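Local coordinates for HigA antitoxin (PDB 6AF4), which acts as the antitoxin of a toxin-antitoxin pair and, as a helix-turn-helix protein, probably binds DNA, at residues A31-L36 with R63-K68; I45-L50 with P59-M64. One frame throughout, in Å; residues are numbered along the deposited sequence.

Overall arrangement
Both interactions use helix 58-65, which packs against helix 20-40 in interaction 1 and against helix 47-54 in interaction 2. Interaction 1 is the more deeply placed, its centre about 4 Å from the centre of the chain, and every residue that touches in it is buried; that of interaction 2 lies about 13 Å from the chain centre, and the contact is partly buried. The first joins apolar side chains with the aliphatic part of a glutamate, whereas the second sets isoleucine and leucine beside a glutamine nearer the surface. They meet where Leu36 packs on Leu50 and Ile61, Leu36 CD2 lying 3.6 Å from Leu50 CD2. The three helices and helix 73-82 share this apolar core.

Interaction 1. Residues A31-L36 with R63-K68; sequences AIMSEL and RMETGK
Leu36 and Glu65 meet through the leucine CD1 branch, which rests on the aliphatic stem of the glutamate, 3.6 Å from Glu65 CB and 3.8 Å from its CG. Met33 approaches the same residue from one turn earlier in its helix: its CG lies 3.2 Å from the backbone O of Glu65, and its SD is 3.6 Å from that oxygen. A third pair is wholly apolar, with Ile32 CG2 placed 3.6 Å from Met64 CE and the two side chains almost perpendicular. Met64 reaches there because its chain is extended all the way, with chi3 at 172°, and carries the methyl group well beyond its own backbone. These contacts dock the end of helix 58-65, the second helix of the helix-turn-helix, against the long helix 20-40, with Met33 and Glu65 closest by CA, at 5.4 Å. The glutamate stem is likewise straight, and its OE2 is engaged by a salt bridge to Arg40 and a hydrogen bond with an aromatic side chain of another protein's chain, while Met33 packs on an aromatic side chain of that chain. Around the contact, Val79 of helix 73-82 touches both Leu36 and Met64, and Leu73 of the second subunit packs on Ile32.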
# COMPACT_ATOMS: atom_id res chain seq x y z
N ALA H 31 7.42 8.45 -3.96
CA ALA H 31 6.26 8.67 -4.82
C ALA H 31 5.12 9.30 -4.02
O ALA H 31 4.41 10.17 -4.51
CB ALA H 31 5.82 7.37 -5.46
N ILE H 32 4.97 8.83 -2.79
CA ILE H 32 3.98 9.38 -1.87
C ILE H 32 4.38 10.77 -1.39
O ILE H 32 3.56 11.69 -1.36
CB ILE H 32 3.78 8.44 -0.66
CG1 ILE H 32 3.08 7.16 -1.10
CG2 ILE H 32 2.99 9.13 0.43
CD1 ILE H 32 3.09 6.08 -0.04
N MET H 33 5.65 10.92 -1.02
CA MET H 33 6.18 12.22 -0.64
C MET H 33 6.01 13.22 -1.78
O MET H 33 5.66 14.38 -1.55
CB MET H 33 7.66 12.12 -0.24
CG MET H 33 7.90 11.66 1.19
SD MET H 33 9.65 11.59 1.62
CE MET H 33 10.08 9.94 1.09
N SER H 34 6.25 12.76 -3.00
CA SER H 34 6.13 13.61 -4.19
C SER H 34 4.72 14.17 -4.35
O SER H 34 4.55 15.37 -4.56
CB SER H 34 6.52 12.84 -5.44
OG SER H 34 7.90 12.56 -5.46
N GLU H 35 3.72 13.30 -4.25
CA GLU H 35 2.33 13.70 -4.40
C GLU H 35 1.96 14.78 -3.38
O GLU H 35 1.29 15.75 -3.72
CB GLU H 35 1.40 12.50 -4.26
CG GLU H 35 1.53 11.47 -5.37
CD GLU H 35 1.18 12.02 -6.75
OE1 GLU H 35 0.42 13.02 -6.81
OE2 GLU H 35 1.65 11.46 -7.75
N LEU H 36 2.40 14.60 -2.15
CA LEU H 36 2.13 15.56 -1.09
C LEU H 36 2.85 16.88 -1.34
O LEU H 36 2.36 17.95 -0.99
CB LEU H 36 2.53 14.99 0.27
CG LEU H 36 1.69 13.80 0.72
CD1 LEU H 36 2.21 13.24 2.03
CD2 LEU H 36 0.24 14.20 0.84
N ARG H 63 2.74 11.67 9.34
CA ARG H 63 3.58 10.48 9.43
C ARG H 63 3.60 9.71 8.12
O ARG H 63 4.54 8.96 7.85
CB ARG H 63 3.09 9.56 10.54
CG ARG H 63 3.18 10.15 11.93
CD ARG H 63 2.56 9.19 12.94
NE ARG H 63 1.77 8.16 12.28
CZ ARG H 63 0.51 7.88 12.58
NH1 ARG H 63 -0.11 8.56 13.54
NH2 ARG H 63 -0.14 6.93 11.93
N MET H 64 2.57 9.88 7.31
CA MET H 64 2.53 9.23 6.01
C MET H 64 3.59 9.84 5.09
O MET H 64 4.12 9.17 4.21
CB MET H 64 1.14 9.35 5.39
CG MET H 64 1.02 8.75 4.01
SD MET H 64 -0.59 9.07 3.30
CE MET H 64 -0.35 8.47 1.63
N GLU H 65 3.87 11.12 5.31
CA GLU H 65 4.90 11.80 4.54
C GLU H 65 6.30 11.45 5.05
O GLU H 65 7.20 11.17 4.27
CB GLU H 65 4.69 13.31 4.58
CG GLU H 65 5.54 14.07 3.58
CD GLU H 65 5.32 15.56 3.64
OE1 GLU H 65 4.31 15.99 4.23
OE2 GLU H 65 6.16 16.30 3.10
N THR H 66 6.47 11.46 6.37
CA THR H 66 7.75 11.09 6.95
C THR H 66 7.73 9.60 7.25
O THR H 66 7.09 9.16 8.20
CB THR H 66 8.06 11.90 8.23
OG1 THR H 66 7.25 11.41 9.31
CG2 THR H 66 7.77 13.38 8.00
N GLY H 67 8.50 8.84 6.48
CA GLY H 67 8.25 7.42 6.30
C GLY H 67 8.62 6.50 7.44
O GLY H 67 8.72 5.28 7.24
N LYS H 68 8.83 7.07 8.62
CA LYS H 68 9.24 6.33 9.81
C LYS H 68 8.44 5.05 10.06
O LYS H 68 9.03 3.98 10.25
CB LYS H 68 9.12 7.25 11.02
CG LYS H 68 9.56 6.65 12.34
CD LYS H 68 9.72 7.74 13.40
CE LYS H 68 8.73 8.91 13.23
NZ LYS H 68 7.29 8.52 13.08

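Interaction 2. Residues I45-L50 with P59-M64; sequences ISQKKL and PVIARM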
# COMPACT_ATOMS: atom_id res chain seq x y z
N ILE H 45 -2.79 23.00 -2.18
CA ILE H 45 -3.50 22.20 -1.19
C ILE H 45 -2.62 21.99 0.03
O ILE H 45 -1.63 21.25 -0.02
CB ILE H 45 -3.92 20.83 -1.74
CG1 ILE H 45 -4.75 20.99 -3.02
CG2 ILE H 45 -4.70 20.05 -0.69
CD1 ILE H 45 -5.30 19.69 -3.55
N SER H 46 -2.99 22.62 1.14
CA SER H 46 -2.26 22.48 2.38
C SER H 46 -2.59 21.16 3.07
O SER H 46 -3.42 20.38 2.58
CB SER H 46 -2.56 23.67 3.30
OG SER H 46 -3.96 23.86 3.44
N GLN H 47 -1.94 20.90 4.20
CA GLN H 47 -2.19 19.68 4.95
C GLN H 47 -3.51 19.83 5.70
O GLN H 47 -4.24 18.85 5.87
CB GLN H 47 -1.04 19.39 5.91
CG GLN H 47 -0.75 17.90 6.12
CD GLN H 47 0.39 17.65 7.08
OE1 GLN H 47 0.32 18.04 8.25
NE2 GLN H 47 1.46 17.03 6.60
N LYS H 48 -3.83 21.04 6.14
CA LYS H 48 -5.15 21.31 6.71
C LYS H 48 -6.25 20.99 5.71
O LYS H 48 -7.29 20.44 6.06
CB LYS H 48 -5.25 22.78 7.19
CG LYS H 48 -5.61 23.78 6.07
CD LYS H 48 -6.77 24.70 6.41
CE LYS H 48 -7.46 25.13 5.11
NZ LYS H 48 -8.60 26.09 5.28
N LYS H 49 -5.98 21.30 4.44
CA LYS H 49 -6.96 21.23 3.38
C LYS H 49 -7.18 19.79 2.92
O LYS H 49 -8.30 19.38 2.63
CB LYS H 49 -6.51 22.10 2.20
CG LYS H 49 -7.32 21.95 0.94
CD LYS H 49 -8.68 22.61 1.07
CE LYS H 49 -9.35 22.69 -0.28
NZ LYS H 49 -10.70 23.31 -0.19
N LEU H 50 -6.08 19.05 2.87
CA LEU H 50 -6.11 17.65 2.50
C LEU H 50 -6.77 16.81 3.59
O LEU H 50 -7.38 15.77 3.31
CB LEU H 50 -4.69 17.15 2.24
CG LEU H 50 -4.51 15.69 1.83
CD1 LEU H 50 -5.49 15.35 0.73
CD2 LEU H 50 -3.09 15.45 1.39
N PRO H 59 -2.22 14.41 11.93
CA PRO H 59 -1.04 13.65 12.36
C PRO H 59 -0.79 12.40 11.51
O PRO H 59 0.36 12.03 11.30
CB PRO H 59 -1.38 13.26 13.80
CG PRO H 59 -2.34 14.31 14.25
CD PRO H 59 -3.17 14.62 13.04
N VAL H 60 -1.87 11.78 11.02
CA VAL H 60 -1.76 10.57 10.23
C VAL H 60 -1.14 10.86 8.85
O VAL H 60 -0.29 10.10 8.38
CB VAL H 60 -3.13 9.89 10.05
CG1 VAL H 60 -3.04 8.72 9.07
CG2 VAL H 60 -3.66 9.41 11.40
N ILE H 61 -1.55 11.96 8.22
CA ILE H 61 -0.99 12.33 6.93
C ILE H 61 0.46 12.81 7.10
O ILE H 61 1.30 12.60 6.23
CB ILE H 61 -1.84 13.42 6.22
CG1 ILE H 61 -1.21 13.83 4.89
CG2 ILE H 61 -2.00 14.64 7.08
CD1 ILE H 61 -1.17 12.72 3.87
N ALA H 62 0.75 13.42 8.25
CA ALA H 62 2.10 13.88 8.55
C ALA H 62 3.09 12.72 8.59
O ALA H 62 4.14 12.76 7.95
CB ALA H 62 2.13 14.64 9.87
N ARG H 63 2.74 11.67 9.34
CA ARG H 63 3.58 10.48 9.43
C ARG H 63 3.60 9.71 8.12
O ARG H 63 4.54 8.96 7.85
CB ARG H 63 3.09 9.56 10.54
CG ARG H 63 3.18 10.15 11.93
CD ARG H 63 2.56 9.19 12.94
NE ARG H 63 1.77 8.16 12.28
CZ ARG H 63 0.51 7.88 12.58
NH1 ARG H 63 -0.11 8.56 13.54
NH2 ARG H 63 -0.14 6.93 11.93
N MET H 64 2.57 9.88 7.31
CA MET H 64 2.53 9.23 6.01
C MET H 64 3.59 9.84 5.09
O MET H 64 4.12 9.17 4.21
CB MET H 64 1.14 9.35 5.39
CG MET H 64 1.02 8.75 4.01
SD MET H 64 -0.59 9.07 3.30
CE MET H 64 -0.35 8.47 1.63
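Gln47 lies against Ile61 with its aliphatic part, Gln47 CG standing 3.6 Å from Ile61 CG2 and Gln47 CD 3.8 Å from the same methyl. The two side chains run past each other in opposite senses, and the amide lies beyond the isoleucine, at Ala62, where Gln47 NE2 comes within 3.8 Å of Ala62 CA. In the glutamine a first torsion of -146° is followed by a fully extended chi2; together these send the amide across toward helix 58-65. Ile61 divides its work between two branches: CG1 is anti to the backbone N (chi1 178°) and a bend at chi2, 65°, brings CD1 to Leu50, whereas CG2 sits between N and the carbonyl carbon and meets the glutamine. Helices 47-54 and 58-65 are the two helices of the helix-turn-helix, and in this fold the second is usually the one that reads DNA. Leu50 crosses Ile61 nearly at right angles, its CD2 lying 4.2 Å from Ile61 CD1. At the start of the first helix Ser46 is the N-cap, its OG accepting a weak bond from Lys49 N at 3.4 Å, directly before Gln47, the first helical residue. Deeper in, Val79 of helix 73-82 packs on both Leu50 and Ile61.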